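Local coordinates for Rio2 kinase (Chaetomium thermophilum, PDB 4GYI), which binds ADP and magnesium at a RIO-type kinase site that carries an acyl phosphate, and probably acts as a serine/threonine kinase or ATPase in pre-40S ribosome maturation, at residues W17-A22 with S49-S54; I64-M67 with Y72-Y75; L77-L82 with R147-W152; K125-G130 with R157-K162. All coordinates share one frame; numbering follows the deposited sequence. Where two conformers were deposited one is given.

Contact 1 of 4, residues W17-A22 with S49-S54; sequences WRVLTA and SGVHKS
With CG1 of Val19 anti to the backbone N (chi1 173°), the other methyl, CG2, is left beside that N and directed at Val51 and Ser54. The two segments belong to the first and third helices of the N-terminal winged helix-turn-helix domain: 17-22 lies within helix 14-26, and 49-54 leads through the N-cap residue Gly50 into helix 51-60. CG2 of Val19 meets CB of Val51 at 3.7 Å. CG2 of Val19 also reaches CG1 of Val51, more loosely, at 4.0 Å. Successive contact positions three residues apart, Val51 and Ser54, therefore line one side of the first turn of helix 51-60 and receive a single methyl between them. The evidence points to a small joint: 123 Å² is buried between the segments, and all three touching residues are buried in the fold. Ile38 of helix 35-42, with Ile55 and Leu58 further along helix 51-60, continues the apolar lining around Val19. Ser54 thus contributes carbon, while its polar end is occupied elsewhere: OG stands anti to the carbonyl carbon (chi1 -74°) and hydrogen-bonds Asp16 OD1, as CB of Ser54 rests 3.7 Å from CG2 of Val19.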
# COMPACT_ATOMS: atom_id res chain seq x y z
N TRP A 17 2.44 -25.32 3.43
CA TRP A 17 1.65 -24.29 2.77
C TRP A 17 0.15 -24.53 2.86
O TRP A 17 -0.63 -23.62 3.13
CB TRP A 17 2.11 -24.13 1.33
CG TRP A 17 3.45 -23.47 1.25
CD1 TRP A 17 4.64 -24.06 0.91
CD2 TRP A 17 3.76 -22.11 1.58
NE1 TRP A 17 5.65 -23.14 0.98
CE2 TRP A 17 5.14 -21.93 1.38
CE3 TRP A 17 2.99 -21.02 2.00
CZ2 TRP A 17 5.77 -20.70 1.60
CZ3 TRP A 17 3.61 -19.80 2.21
CH2 TRP A 17 4.99 -19.65 2.01
N ARG A 18 -0.26 -25.78 2.67
CA ARG A 18 -1.66 -26.16 2.69
C ARG A 18 -2.30 -25.92 4.06
O ARG A 18 -3.44 -25.48 4.15
CB ARG A 18 -1.79 -27.63 2.28
CG ARG A 18 -3.20 -28.05 1.95
CD ARG A 18 -3.26 -29.51 1.47
NE ARG A 18 -4.59 -29.82 0.94
CZ ARG A 18 -4.95 -29.63 -0.32
NH1 ARG A 18 -4.06 -29.16 -1.19
NH2 ARG A 18 -6.18 -29.93 -0.73
N VAL A 19 -1.56 -26.23 5.12
CA VAL A 19 -2.02 -26.00 6.49
C VAL A 19 -2.05 -24.50 6.82
O VAL A 19 -3.01 -24.00 7.42
CB VAL A 19 -1.15 -26.78 7.50
CG1 VAL A 19 -1.52 -26.42 8.93
CG2 VAL A 19 -1.32 -28.27 7.28
N LEU A 20 -0.99 -23.79 6.43
CA LEU A 20 -0.97 -22.34 6.58
C LEU A 20 -2.18 -21.73 5.88
O LEU A 20 -2.89 -20.91 6.45
CB LEU A 20 0.34 -21.75 6.02
CG LEU A 20 0.57 -20.28 6.35
CD1 LEU A 20 0.51 -20.08 7.86
CD2 LEU A 20 1.92 -19.74 5.77
N THR A 21 -2.42 -22.15 4.64
CA THR A 21 -3.57 -21.65 3.88
C THR A 21 -4.89 -22.00 4.56
O THR A 21 -5.83 -21.20 4.56
CB THR A 21 -3.57 -22.24 2.46
OG1 THR A 21 -2.35 -21.88 1.78
CG2 THR A 21 -4.77 -21.73 1.66
N ALA A 22 -4.95 -23.19 5.14
CA ALA A 22 -6.13 -23.65 5.86
C ALA A 22 -6.42 -22.80 7.09
O ALA A 22 -7.59 -22.57 7.43
CB ALA A 22 -5.98 -25.13 6.26
N SER A 49 -2.45 -35.80 6.05
CA SER A 49 -2.53 -36.95 6.94
C SER A 49 -1.56 -36.70 8.10
O SER A 49 -1.65 -37.35 9.15
CB SER A 49 -2.18 -38.24 6.21
OG SER A 49 -0.82 -38.24 5.81
N GLY A 50 -0.65 -35.75 7.88
CA GLY A 50 0.31 -35.33 8.89
C GLY A 50 0.30 -33.83 9.08
O GLY A 50 1.34 -33.18 9.24
N VAL A 51 -0.90 -33.25 9.06
CA VAL A 51 -1.05 -31.83 9.25
C VAL A 51 -0.62 -31.40 10.65
O VAL A 51 -0.18 -30.26 10.86
CB VAL A 51 -2.50 -31.38 8.98
CG1 VAL A 51 -2.95 -31.88 7.62
CG2 VAL A 51 -3.43 -31.87 10.06
N HIS A 52 -0.72 -32.31 11.61
CA HIS A 52 -0.32 -32.00 12.98
C HIS A 52 1.15 -31.61 13.05
O HIS A 52 1.52 -30.73 13.84
CB HIS A 52 -0.64 -33.17 13.92
CG HIS A 52 -2.06 -33.19 14.37
ND1 HIS A 52 -2.58 -32.26 15.24
CD2 HIS A 52 -3.09 -34.02 14.06
CE1 HIS A 52 -3.86 -32.51 15.46
NE2 HIS A 52 -4.19 -33.58 14.75
N LYS A 53 1.97 -32.23 12.20
CA LYS A 53 3.39 -31.91 12.15
C LYS A 53 3.63 -30.54 11.51
O LYS A 53 4.40 -29.73 12.04
CB LYS A 53 4.18 -32.97 11.39
CG LYS A 53 5.66 -32.64 11.26
CD LYS A 53 6.44 -33.83 10.73
CE LYS A 53 7.91 -33.48 10.51
NZ LYS A 53 8.69 -34.67 10.05
N SER A 54 2.99 -30.30 10.37
CA SER A 54 3.02 -28.98 9.74
C SER A 54 2.65 -27.86 10.71
O SER A 54 3.31 -26.82 10.74
CB SER A 54 2.09 -28.95 8.52
OG SER A 54 2.65 -29.67 7.44

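Contact 2 of 4, residues I64-M67 with Y72-Y75; sequences IARM and YDGY
Arg66 and Tyr75 face each other as a non-hydrogen-bonded antiparallel pair, CA to CA 4.3 Å, in the β-hairpin that forms the wing of the winged-helix domain. The next pair, Met67 with Gly74, is hydrogen-bonded: Met67 N gives to Gly74 O at 2.7 Å with a nearly straight angle of 177°, and Gly74 N returns a bond to Met67 O at 3.0 Å. The tight part lies round the Tyr75 ring. CE1 of Tyr75 is 3.6 Å from CB of Arg66, and its CD1 lies 3.9 Å from CD1 of Ile64, which itself packs on helices 14-26 and 51-60. With an alanine here instead of Tyr75, the Ile64 methyl and the aliphatic start of Arg66 would probably lose their shared cover, and the arginine would be freer to turn. The loose side is exposed and polar. There Arg66, its chain bent at chi3 (-80°), brings NH1 to OD1 of Asp73 at 2.5 Å, a salt bridge whose hydrogen bond is bent and weak and whose very short length deserves caution. The guanidinium and carboxylate planes stand 66° apart. The register is thus marked by paired backbone bonds, with the ring packed beside them and a charge-matched ion pair at the solvent edge.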
# COMPACT_ATOMS: atom_id res chain seq x y z
N ILE A 64 1.98 -19.08 12.52
CA ILE A 64 0.74 -19.18 13.27
C ILE A 64 1.08 -19.17 14.75
O ILE A 64 2.24 -19.38 15.12
CB ILE A 64 -0.03 -20.47 12.98
CG1 ILE A 64 0.83 -21.68 13.37
CG2 ILE A 64 -0.43 -20.53 11.52
CD1 ILE A 64 0.18 -23.03 13.14
N ALA A 65 0.08 -18.95 15.60
CA ALA A 65 0.33 -18.88 17.03
C ALA A 65 -0.80 -19.54 17.83
O ALA A 65 -1.98 -19.29 17.58
CB ALA A 65 0.51 -17.44 17.45
N ARG A 66 -0.43 -20.39 18.78
CA ARG A 66 -1.41 -21.10 19.61
C ARG A 66 -2.20 -20.15 20.49
O ARG A 66 -1.65 -19.25 21.11
CB ARG A 66 -0.72 -22.16 20.47
CG ARG A 66 -1.47 -22.49 21.77
CD ARG A 66 -1.03 -23.82 22.38
NE ARG A 66 -1.65 -24.97 21.73
CZ ARG A 66 -2.88 -25.40 22.01
NH1 ARG A 66 -3.61 -24.78 22.92
NH2 ARG A 66 -3.37 -26.46 21.37
N MET A 67 -3.52 -20.35 20.52
CA MET A 67 -4.39 -19.59 21.42
C MET A 67 -5.27 -20.54 22.24
O MET A 67 -6.08 -21.29 21.68
CB MET A 67 -5.27 -18.63 20.63
CG MET A 67 -4.53 -17.63 19.77
SD MET A 67 -4.37 -16.01 20.54
CE MET A 67 -2.80 -16.20 21.41
N TYR A 72 -12.43 -22.04 22.90
CA TYR A 72 -11.73 -22.00 21.63
C TYR A 72 -10.24 -22.22 21.82
O TYR A 72 -9.51 -21.32 22.23
CB TYR A 72 -12.03 -20.69 20.89
CG TYR A 72 -13.52 -20.42 20.77
CD1 TYR A 72 -14.24 -19.86 21.82
CD2 TYR A 72 -14.22 -20.75 19.61
CE1 TYR A 72 -15.60 -19.63 21.73
CE2 TYR A 72 -15.59 -20.52 19.51
CZ TYR A 72 -16.27 -19.96 20.57
OH TYR A 72 -17.63 -19.73 20.49
N ASP A 73 -9.80 -23.44 21.54
CA ASP A 73 -8.40 -23.82 21.67
C ASP A 73 -7.87 -24.20 20.29
O ASP A 73 -8.18 -25.27 19.76
CB ASP A 73 -8.25 -24.99 22.64
CG ASP A 73 -6.83 -25.19 23.13
OD1 ASP A 73 -6.05 -24.21 23.12
OD2 ASP A 73 -6.49 -26.32 23.54
N GLY A 74 -7.07 -23.31 19.71
CA GLY A 74 -6.56 -23.52 18.37
C GLY A 74 -5.40 -22.60 18.04
O GLY A 74 -4.59 -22.27 18.90
N TYR A 75 -5.33 -22.18 16.79
CA TYR A 75 -4.24 -21.31 16.36
C TYR A 75 -4.78 -20.12 15.57
O TYR A 75 -5.85 -20.18 14.96
CB TYR A 75 -3.25 -22.09 15.50
CG TYR A 75 -2.57 -23.23 16.22
CD1 TYR A 75 -1.30 -23.09 16.74
CD2 TYR A 75 -3.22 -24.45 16.38
CE1 TYR A 75 -0.68 -24.13 17.40
CE2 TYR A 75 -2.61 -25.50 17.03
CZ TYR A 75 -1.34 -25.33 17.54
OH TYR A 75 -0.73 -26.37 18.20

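Contact 3 of 4, residues L77-L82 with R147-W152; sequences LTYGGL and RSTGSW
Thr149 lays its CG2 methyl over a face of the Tyr79 ring, a CH-pi contact 4.1 Å from CG2 to the ring centroid and 27° off the normal. Beyond the ring, the phenol OH of Tyr79 reaches CA of Thr149 at 3.5 Å and CD1 of Trp152 at 3.7 Å, so the oxygen sits where one helix turn presents both residues. This is a seam between the winged-helix domain and the RIO kinase domain. In the next shell, the beginnings of two helices fix the partners. Thr78, at the N-cap, accepts from Gly81 N on OG1 at 3.2 Å, steadying the turn that carries Tyr79. On the other side Ser148 holds the N-cap position, and Glu31 bonds both Ser148 OG and Gly150 N at this helix start. The indole of Trp152 is held by NE1, which bonds Leu144 O, while CD of Arg147 lies 3.5 Å above the indole plane of Trp152, toward the rim. Tyr79 also stacks with Tyr143. Helix 14-26 packs against the seam, with Leu20 and Glu24 touching Leu77, while Leu82 of helix 79-92 runs on to Met153 of helix 149-172.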
# COMPACT_ATOMS: atom_id res chain seq x y z
N LEU A 77 -3.50 -17.09 12.62
CA LEU A 77 -2.49 -16.63 11.69
C LEU A 77 -1.76 -15.43 12.31
O LEU A 77 -2.38 -14.59 12.96
CB LEU A 77 -3.20 -16.21 10.42
CG LEU A 77 -2.45 -16.00 9.12
CD1 LEU A 77 -1.80 -17.29 8.69
CD2 LEU A 77 -3.46 -15.51 8.08
N THR A 78 -0.44 -15.35 12.15
CA THR A 78 0.27 -14.14 12.55
C THR A 78 0.47 -13.25 11.33
O THR A 78 0.17 -13.64 10.20
CB THR A 78 1.64 -14.42 13.17
OG1 THR A 78 2.49 -15.05 12.19
CG2 THR A 78 1.50 -15.30 14.40
N TYR A 79 0.97 -12.04 11.56
CA TYR A 79 1.30 -11.15 10.46
C TYR A 79 2.34 -11.76 9.52
O TYR A 79 2.24 -11.64 8.29
CB TYR A 79 1.78 -9.81 11.01
CG TYR A 79 0.75 -9.10 11.87
CD1 TYR A 79 -0.46 -8.71 11.32
CD2 TYR A 79 0.98 -8.84 13.21
CE1 TYR A 79 -1.40 -8.07 12.08
CE2 TYR A 79 0.03 -8.18 13.98
CZ TYR A 79 -1.16 -7.79 13.40
OH TYR A 79 -2.14 -7.15 14.12
N GLY A 80 3.33 -12.44 10.11
CA GLY A 80 4.36 -13.10 9.32
C GLY A 80 3.73 -14.15 8.42
O GLY A 80 4.10 -14.29 7.26
N GLY A 81 2.76 -14.89 8.97
CA GLY A 81 2.05 -15.90 8.20
C GLY A 81 1.37 -15.36 6.96
O GLY A 81 1.47 -15.96 5.88
N LEU A 82 0.68 -14.23 7.11
CA LEU A 82 0.01 -13.55 5.99
C LEU A 82 1.01 -13.08 4.93
O LEU A 82 0.80 -13.28 3.73
CB LEU A 82 -0.84 -12.37 6.52
CG LEU A 82 -1.85 -11.75 5.54
CD1 LEU A 82 -2.98 -12.76 5.23
CD2 LEU A 82 -2.43 -10.43 6.06
N ARG A 147 -7.77 -3.02 18.22
CA ARG A 147 -8.33 -3.95 17.25
C ARG A 147 -7.61 -5.28 17.35
O ARG A 147 -6.46 -5.34 17.74
CB ARG A 147 -8.18 -3.40 15.82
CG ARG A 147 -9.01 -2.17 15.58
CD ARG A 147 -8.76 -1.62 14.23
NE ARG A 147 -8.81 -0.16 14.19
CZ ARG A 147 -9.66 0.52 13.44
NH1 ARG A 147 -10.55 -0.14 12.71
NH2 ARG A 147 -9.63 1.84 13.42
N SER A 148 -8.30 -6.36 16.97
CA SER A 148 -7.66 -7.66 16.93
C SER A 148 -6.73 -7.75 15.73
O SER A 148 -6.76 -6.91 14.82
CB SER A 148 -8.70 -8.76 16.79
OG SER A 148 -9.21 -8.75 15.47
N THR A 149 -5.91 -8.79 15.75
CA THR A 149 -4.96 -9.08 14.68
C THR A 149 -5.67 -9.24 13.34
O THR A 149 -5.23 -8.70 12.31
CB THR A 149 -4.15 -10.35 15.02
OG1 THR A 149 -3.25 -10.07 16.10
CG2 THR A 149 -3.33 -10.81 13.83
N GLY A 150 -6.77 -9.99 13.35
CA GLY A 150 -7.56 -10.21 12.16
C GLY A 150 -8.13 -8.91 11.62
O GLY A 150 -8.23 -8.74 10.42
N SER A 151 -8.50 -7.98 12.50
CA SER A 151 -9.02 -6.70 12.02
C SER A 151 -7.95 -5.88 11.32
O SER A 151 -8.21 -5.33 10.25
CB SER A 151 -9.67 -5.88 13.15
OG SER A 151 -10.71 -6.61 13.77
N TRP A 152 -6.75 -5.81 11.88
CA TRP A 152 -5.66 -5.07 11.21
C TRP A 152 -5.30 -5.68 9.86
O TRP A 152 -5.05 -4.97 8.90
CB TRP A 152 -4.41 -4.96 12.08
CG TRP A 152 -4.57 -4.03 13.25
CD1 TRP A 152 -4.44 -4.34 14.56
CD2 TRP A 152 -4.91 -2.63 13.20
NE1 TRP A 152 -4.66 -3.23 15.33
CE2 TRP A 152 -4.94 -2.17 14.52
CE3 TRP A 152 -5.19 -1.74 12.16
CZ2 TRP A 152 -5.26 -0.83 14.85
CZ3 TRP A 152 -5.49 -0.41 12.49
CH2 TRP A 152 -5.53 0.02 13.82

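Contact 4 of 4, residues K125-G130 with R157-K162; sequences KIHRLG and RLAAIK. With ADP (adenosine-5'-diphosphate), chain B; EDO (1,2-ethanediol), chain D; EDO (1,2-ethanediol), chain E.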
# COMPACT_ATOMS: atom_id res chain seq x y z
N LYS A 125 5.04 -3.75 -2.09
CA LYS A 125 4.61 -2.91 -0.98
C LYS A 125 3.73 -3.74 -0.07
O LYS A 125 2.82 -4.42 -0.54
CB LYS A 125 3.84 -1.68 -1.48
CG LYS A 125 3.37 -0.71 -0.35
CD LYS A 125 2.71 0.51 -0.96
CE LYS A 125 2.15 1.48 0.10
NZ LYS A 125 1.79 2.80 -0.51
N ILE A 126 4.02 -3.70 1.23
CA ILE A 126 3.25 -4.46 2.21
C ILE A 126 2.58 -3.48 3.17
O ILE A 126 3.26 -2.74 3.85
CB ILE A 126 4.19 -5.39 3.03
CG1 ILE A 126 4.95 -6.32 2.07
CG2 ILE A 126 3.37 -6.20 4.05
CD1 ILE A 126 5.95 -7.26 2.77
N HIS A 127 1.26 -3.47 3.21
CA HIS A 127 0.56 -2.52 4.07
C HIS A 127 0.56 -2.97 5.52
O HIS A 127 0.36 -4.16 5.82
CB HIS A 127 -0.86 -2.27 3.57
CG HIS A 127 -0.93 -1.45 2.32
ND1 HIS A 127 -0.98 -0.07 2.34
CD2 HIS A 127 -0.95 -1.80 1.01
CE1 HIS A 127 -1.04 0.39 1.11
NE2 HIS A 127 -1.02 -0.64 0.28
N ARG A 128 0.80 -2.00 6.40
CA ARG A 128 0.99 -2.22 7.83
C ARG A 128 0.11 -1.33 8.72
O ARG A 128 0.60 -0.74 9.67
CB ARG A 128 2.46 -1.95 8.18
CG ARG A 128 3.42 -2.92 7.49
CD ARG A 128 3.26 -4.36 8.00
NE ARG A 128 4.37 -5.20 7.53
CZ ARG A 128 4.31 -6.52 7.37
NH1 ARG A 128 3.19 -7.19 7.64
NH2 ARG A 128 5.39 -7.17 6.94
N LEU A 129 -1.18 -1.23 8.41
CA LEU A 129 -2.09 -0.45 9.23
C LEU A 129 -2.08 -1.00 10.67
O LEU A 129 -2.00 -2.20 10.86
CB LEU A 129 -3.52 -0.52 8.65
CG LEU A 129 -3.90 0.44 7.52
CD1 LEU A 129 -2.93 0.33 6.36
CD2 LEU A 129 -5.29 0.16 7.01
N GLY A 130 -2.12 -0.13 11.67
CA GLY A 130 -2.13 -0.56 13.06
C GLY A 130 -0.77 -0.57 13.74
O GLY A 130 -0.67 -0.67 14.97
N ARG A 157 -5.59 -5.43 3.97
CA ARG A 157 -6.08 -6.03 2.72
C ARG A 157 -6.83 -4.98 1.93
O ARG A 157 -6.62 -4.82 0.73
CB ARG A 157 -7.05 -7.19 3.00
CG ARG A 157 -6.48 -8.58 2.89
CD ARG A 157 -7.59 -9.63 2.85
NE ARG A 157 -8.26 -9.68 1.55
CZ ARG A 157 -9.53 -9.38 1.34
NH1 ARG A 157 -10.30 -8.98 2.35
NH2 ARG A 157 -10.04 -9.47 0.12
N LEU A 158 -7.72 -4.28 2.62
CA LEU A 158 -8.54 -3.26 1.97
C LEU A 158 -7.67 -2.14 1.43
O LEU A 158 -7.96 -1.58 0.37
CB LEU A 158 -9.57 -2.66 2.93
CG LEU A 158 -10.72 -3.55 3.39
CD1 LEU A 158 -11.71 -2.70 4.17
CD2 LEU A 158 -11.40 -4.21 2.22
N ALA A 159 -6.64 -1.79 2.19
CA ALA A 159 -5.74 -0.73 1.77
C ALA A 159 -5.06 -1.11 0.46
O ALA A 159 -4.99 -0.30 -0.45
CB ALA A 159 -4.69 -0.46 2.86
N ALA A 160 -4.57 -2.35 0.37
CA ALA A 160 -3.87 -2.83 -0.83
C ALA A 160 -4.81 -2.92 -2.03
O ALA A 160 -4.44 -2.53 -3.13
CB ALA A 160 -3.20 -4.21 -0.57
N ILE A 161 -6.01 -3.45 -1.82
CA ILE A 161 -7.00 -3.55 -2.87
C ILE A 161 -7.36 -2.18 -3.43
O ILE A 161 -7.41 -1.98 -4.65
CB ILE A 161 -8.27 -4.26 -2.37
CG1 ILE A 161 -7.98 -5.75 -2.19
CG2 ILE A 161 -9.42 -4.09 -3.37
CD1 ILE A 161 -9.13 -6.51 -1.57
N LYS A 162 -7.60 -1.23 -2.52
CA LYS A 162 -7.92 0.13 -2.91
C LYS A 162 -6.80 0.78 -3.71
O LYS A 162 -7.04 1.33 -4.80
CB LYS A 162 -8.23 1.00 -1.68
CG LYS A 162 -8.51 2.46 -2.03
CD LYS A 162 -9.31 3.18 -0.94
CE LYS A 162 -9.21 4.70 -1.08
NZ LYS A 162 -9.79 5.44 0.07
PB ADP B . 4.15 4.53 2.53
O1B ADP B . 4.68 3.68 3.66
O2B ADP B . 4.40 6.01 2.59
O3B ADP B . 2.62 4.12 2.34
PA ADP B . 4.92 4.69 -0.24
O1A ADP B . 4.76 6.17 -0.01
O2A ADP B . 4.05 4.04 -1.31
O3A ADP B . 4.76 3.91 1.16
O5' ADP B . 6.47 4.42 -0.51
C5' ADP B . 7.44 4.83 0.47
C4' ADP B . 8.77 5.13 -0.21
O4' ADP B . 9.21 4.00 -0.98
C3' ADP B . 8.72 6.28 -1.21
O3' ADP B . 8.91 7.57 -0.62
C2' ADP B . 9.83 5.94 -2.18
O2' ADP B . 11.10 6.24 -1.60
C1' ADP B . 9.79 4.44 -2.21
N9 ADP B . 8.93 3.88 -3.28
C8 ADP B . 7.68 3.41 -3.11
N7 ADP B . 7.17 2.93 -4.27
C5 ADP B . 8.14 3.08 -5.20
C6 ADP B . 8.30 2.78 -6.63
N6 ADP B . 7.29 2.19 -7.31
N1 ADP B . 9.47 3.09 -7.22
C2 ADP B . 10.49 3.66 -6.55
N3 ADP B . 10.42 3.96 -5.24
C4 ADP B . 9.29 3.71 -4.54
C1 EDO D . -1.34 -5.73 9.52
O1 EDO D . -1.39 -4.39 9.03
C2 EDO D . -0.13 -6.43 8.92
O2 EDO D . -0.16 -6.21 7.52
C1 EDO E . -6.62 -11.85 -1.22
O1 EDO E . -7.44 -11.12 -0.30
C2 EDO E . -6.46 -11.07 -2.52
O2 EDO E . -6.61 -9.66 -2.29
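His127 leans on Ala159 and Ala160, and Leu129 on Ala159, where the end of strand 121-127 and the loop after it meet helix 149-172, the counterpart of the β3-αC pairing of protein kinases. The walk starts at Lys125, whose fully extended chain (chi1 -179°) carries NZ to the nucleotide. NZ of Lys125 bonds O2A of ADP at 2.7 Å and, weakly, O3B at 3.2 Å. The same NZ also pairs with Glu163, one residue beyond the helix segment, and bonds the phosphoaspartate at position 258. Ile126 turns from the helix and sets its CG2 over the guanidinium face of Arg128. At His127, chi1 of -73° sends the ring toward the helix, where it meets Ala159 with a face. CB of Ala159 stands over that face, 4.0 Å from the centroid of the His127 ring and 20° off its normal. CD2 of His127 meets CA of Ala160 at 3.6 Å. An alanine in place of His127 would probably open a gap above the two helix alanines and take a weak partner from Glu163. Arg128 forms salt bridges with Asp110 and, on helix 79-92, Asp83. Leu129 sets CD1 4.0 Å from CB of Ala159, beside Leu332. A 1,2-ethanediol (chain D), probably from the crystallisation liquor, bonds His127 O through O2 at 2.7 Å and Leu129 O through O1 at 2.9 Å. Apolar carbon and polar bonds thus join the same two elements: small alanines let strand and helix approach, while Glu163 bonds Lys125 through OE2 and, weakly, His127 through OE1, beside the phosphates.

How the contacts relate
Contacts 1 and 4 are buried and rest on alkyl groups or a ring face, whereas contacts 2 and 3 are only partly buried. Contact 2 alone depends on strand pairing and a cross-segment ion pair. Contacts 1 and 2 belong to one winged-helix core: Leu20 CD1 lies 3.8 Å from Ile64 CG2. That core reaches contact 3 through Leu20 CD1 and Leu77 CD1, 3.7 Å apart. Contacts 3 and 4 share helix 149-172, its start serving the domain seam and its middle the nucleotide site. The two touch where Trp152 CE3 lies 3.4 Å from Gly130 CA. Contact 4 alone includes a nucleotide-binding residue; its centre is about 26 Å from that of contact 1 and about 25 Å from that of contact 2.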